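Local coordinates for protein acyl-ACP thioesterase (PDB 2ESS) that binds calcium and probably hydrolyses fatty acyl-ACP thioesters, releasing free fatty acids from the acyl carrier protein, at residues Phe79-Trp84 and Arg95-Ile100. Numbering follows the deposited sequence.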
loop_
_atom_site.group_PDB
_atom_site.type_symbol
_atom_site.label_atom_id
_atom_site.label_comp_id
_atom_site.label_asym_id
_atom_site.label_seq_id
_atom_site.Cartn_x
_atom_site.Cartn_y
_atom_site.Cartn_z
ATOM N N PHE A 79 -13.949 -6.133 -7.401
ATOM C CA PHE A 79 -14.480 -6.752 -6.223
ATOM C C PHE A 79 -15.175 -5.707 -5.379
ATOM O O PHE A 79 -15.076 -4.515 -5.633
ATOM C CB PHE A 79 -13.403 -7.542 -5.445
ATOM C CG PHE A 79 -12.355 -6.700 -4.752
ATOM C CD1 PHE A 79 -11.240 -6.244 -5.452
ATOM C CD2 PHE A 79 -12.444 -6.423 -3.380
ATOM C CE1 PHE A 79 -10.244 -5.495 -4.843
ATOM C CE2 PHE A 79 -11.432 -5.685 -2.749
ATOM C CZ PHE A 79 -10.335 -5.227 -3.475
ATOM N N SER A 80 -15.921 -6.154 -4.391
ATOM C CA SER A 80 -16.559 -5.197 -3.496
ATOM C C SER A 80 -16.564 -5.685 -2.059
ATOM O O SER A 80 -16.379 -6.889 -1.784
ATOM C CB SER A 80 -17.971 -4.859 -3.998
ATOM O OG SER A 80 -18.734 -6.013 -4.021
ATOM N N VAL A 81 -16.742 -4.719 -1.170
ATOM C CA VAL A 81 -16.810 -4.961 0.250
ATOM C C VAL A 81 -18.146 -4.419 0.753
ATOM O O VAL A 81 -18.544 -3.278 0.440
ATOM C CB VAL A 81 -15.646 -4.269 0.961
ATOM C CG1 VAL A 81 -15.776 -4.392 2.500
ATOM C CG2 VAL A 81 -14.309 -4.789 0.441
ATOM N N GLN A 82 -18.840 -5.233 1.533
ATOM C CA GLN A 82 -20.024 -4.792 2.271
ATOM C C GLN A 82 -19.640 -4.796 3.747
ATOM O O GLN A 82 -18.895 -5.658 4.196
ATOM C CB GLN A 82 -21.207 -5.722 2.040
ATOM C CG GLN A 82 -21.905 -5.519 0.717
ATOM C CD GLN A 82 -22.868 -6.618 0.409
ATOM O OE1 GLN A 82 -22.869 -7.656 1.051
ATOM N NE2 GLN A 82 -23.693 -6.397 -0.578
ATOM N N THR A 83 -20.179 -3.842 4.491
ATOM C CA THR A 83 -19.917 -3.742 5.913
ATOM C C THR A 83 -21.144 -3.198 6.639
ATOM O O THR A 83 -21.956 -2.449 6.078
ATOM C CB THR A 83 -18.670 -2.858 6.171
ATOM O OG1 THR A 83 -18.364 -2.911 7.559
ATOM C CG2 THR A 83 -18.884 -1.414 5.677
ATOM N N TRP A 84 -21.264 -3.589 7.898
ATOM C CA TRP A 84 -22.401 -3.249 8.709
ATOM C C TRP A 84 -22.022 -3.490 10.166
ATOM O O TRP A 84 -21.088 -4.247 10.461
ATOM C CB TRP A 84 -23.625 -4.113 8.322
ATOM C CG TRP A 84 -23.436 -5.567 8.547
ATOM C CD1 TRP A 84 -23.746 -6.271 9.673
ATOM C CD2 TRP A 84 -22.867 -6.501 7.630
ATOM N NE1 TRP A 84 -23.394 -7.585 9.513
ATOM C CE2 TRP A 84 -22.856 -7.750 8.261
ATOM C CE3 TRP A 84 -22.351 -6.391 6.332
ATOM C CZ2 TRP A 84 -22.379 -8.889 7.638
ATOM C CZ3 TRP A 84 -21.873 -7.511 5.719
ATOM C CH2 TRP A 84 -21.886 -8.752 6.371
ATOM N N ARG A 95 -18.212 -4.943 14.131
ATOM C CA ARG A 95 -18.456 -4.580 12.759
ATOM C C ARG A 95 -18.032 -5.742 11.851
ATOM O O ARG A 95 -16.907 -6.247 11.956
ATOM C CB ARG A 95 -17.654 -3.368 12.361
ATOM C CG ARG A 95 -17.663 -3.176 10.845
ATOM C CD ARG A 95 -17.085 -1.897 10.378
ATOM N NE ARG A 95 -17.801 -0.666 10.742
ATOM C CZ ARG A 95 -18.884 -0.185 10.162
ATOM N NH1 ARG A 95 -19.558 -0.880 9.262
ATOM N NH2 ARG A 95 -19.365 0.981 10.570
ATOM N N ASN A 96 -18.935 -6.147 10.961
ATOM C CA ASN A 96 -18.722 -7.312 10.089
ATOM C C ASN A 96 -18.640 -6.886 8.663
ATOM O O ASN A 96 -18.996 -5.730 8.308
ATOM C CB ASN A 96 -19.811 -8.346 10.310
ATOM C CG ASN A 96 -19.747 -8.947 11.707
ATOM O OD1 ASN A 96 -18.758 -8.772 12.440
ATOM N ND2 ASN A 96 -20.806 -9.602 12.095
ATOM N N PHE A 97 -18.103 -7.791 7.863
ATOM C CA PHE A 97 -17.802 -7.538 6.444
ATOM C C PHE A 97 -18.093 -8.781 5.599
ATOM O O PHE A 97 -17.995 -9.928 6.076
ATOM C CB PHE A 97 -16.325 -7.195 6.209
ATOM C CG PHE A 97 -15.814 -6.076 7.019
ATOM C CD1 PHE A 97 -15.298 -6.309 8.282
ATOM C CD2 PHE A 97 -15.798 -4.779 6.505
ATOM C CE1 PHE A 97 -14.791 -5.260 9.030
ATOM C CE2 PHE A 97 -15.308 -3.744 7.241
ATOM C CZ PHE A 97 -14.816 -3.974 8.515
ATOM N N ALA A 98 -18.466 -8.534 4.347
ATOM C CA ALA A 98 -18.513 -9.578 3.321
ATOM C C ALA A 98 -17.658 -9.077 2.147
ATOM O O ALA A 98 -17.585 -7.879 1.860
ATOM C CB ALA A 98 -19.946 -9.854 2.887
ATOM N N VAL A 99 -16.935 -9.978 1.513
ATOM C CA VAL A 99 -16.177 -9.649 0.296
ATOM C C VAL A 99 -16.827 -10.365 -0.875
ATOM O O VAL A 99 -17.095 -11.580 -0.806
ATOM C CB VAL A 99 -14.697 -10.094 0.446
ATOM C CG1 VAL A 99 -13.873 -9.716 -0.809
ATOM C CG2 VAL A 99 -14.118 -9.454 1.738
ATOM N N ILE A 100 -17.059 -9.622 -1.959
ATOM C CA ILE A 100 -17.836 -10.108 -3.081
ATOM C C ILE A 100 -16.968 -10.029 -4.318
ATOM O O ILE A 100 -16.346 -9.002 -4.579
ATOM C CB ILE A 100 -19.150 -9.313 -3.286
ATOM C CG1 ILE A 100 -20.060 -9.441 -2.057
ATOM C CG2 ILE A 100 -19.928 -9.859 -4.453
ATOM C CD1 ILE A 100 -19.755 -8.494 -0.982
HETATM O O HOH W 1 -18.354 -7.368 -6.791
HETATM O O HOH W 2 -23.196 -10.403 10.994
#
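Antiparallel pairing within a beta hairpin joins Phe79-Trp84 to Arg95-Ile100, in the sheet of the N-terminal hotdog domain of this acyl-ACP thioesterase. The pair illustrates how side chains that alternate along two antiparallel strands, with partners on the same side, give a sheet two different faces. Ser80-Ile100, Gln82-Ala98 and Trp84-Asn96 are hydrogen-bonded pairs, each closed by two backbone bonds, for instance Gln82 N to Ala98 O and Ala98 N to Gln82 O, both 2.9 Å. Between them lie the non-hydrogen-bonded pairs Val81-Val99 and Thr83-Phe97, where CA-H...O contacts such as Phe97 CA to Gln82 O (3.1 Å) add to the ladder. Strand 9-14 pairs with the outer side of 78-88 and strand 106-118 with that of 92-100, so the hairpin lies inside the sheet.

The face carrying Val81, Thr83, Val99 and Phe97 turns to helix 28-45, the long hotdog helix around which the sheet wraps; Val81 and Phe97 both touch Leu35, and Val81 CG1 meets Phe97 CD2 at 4.0 Å. On this side Arg95 NH1 donates to Thr83 OG1 (2.9 Å), which in turn donates to Asn96 O (3.0 Å), while another guanidinium nitrogen of Arg95 reaches His42 of the helix. On the other face the Trp84 indole folds across the neighbouring strand, one ring face over Asn96 O and Phe97 N. A single water links the Trp84 and Asn96 side chains, accepting from Trp84 NE1 at 3.2 Å and from Asn96 ND2 at 2.8 Å.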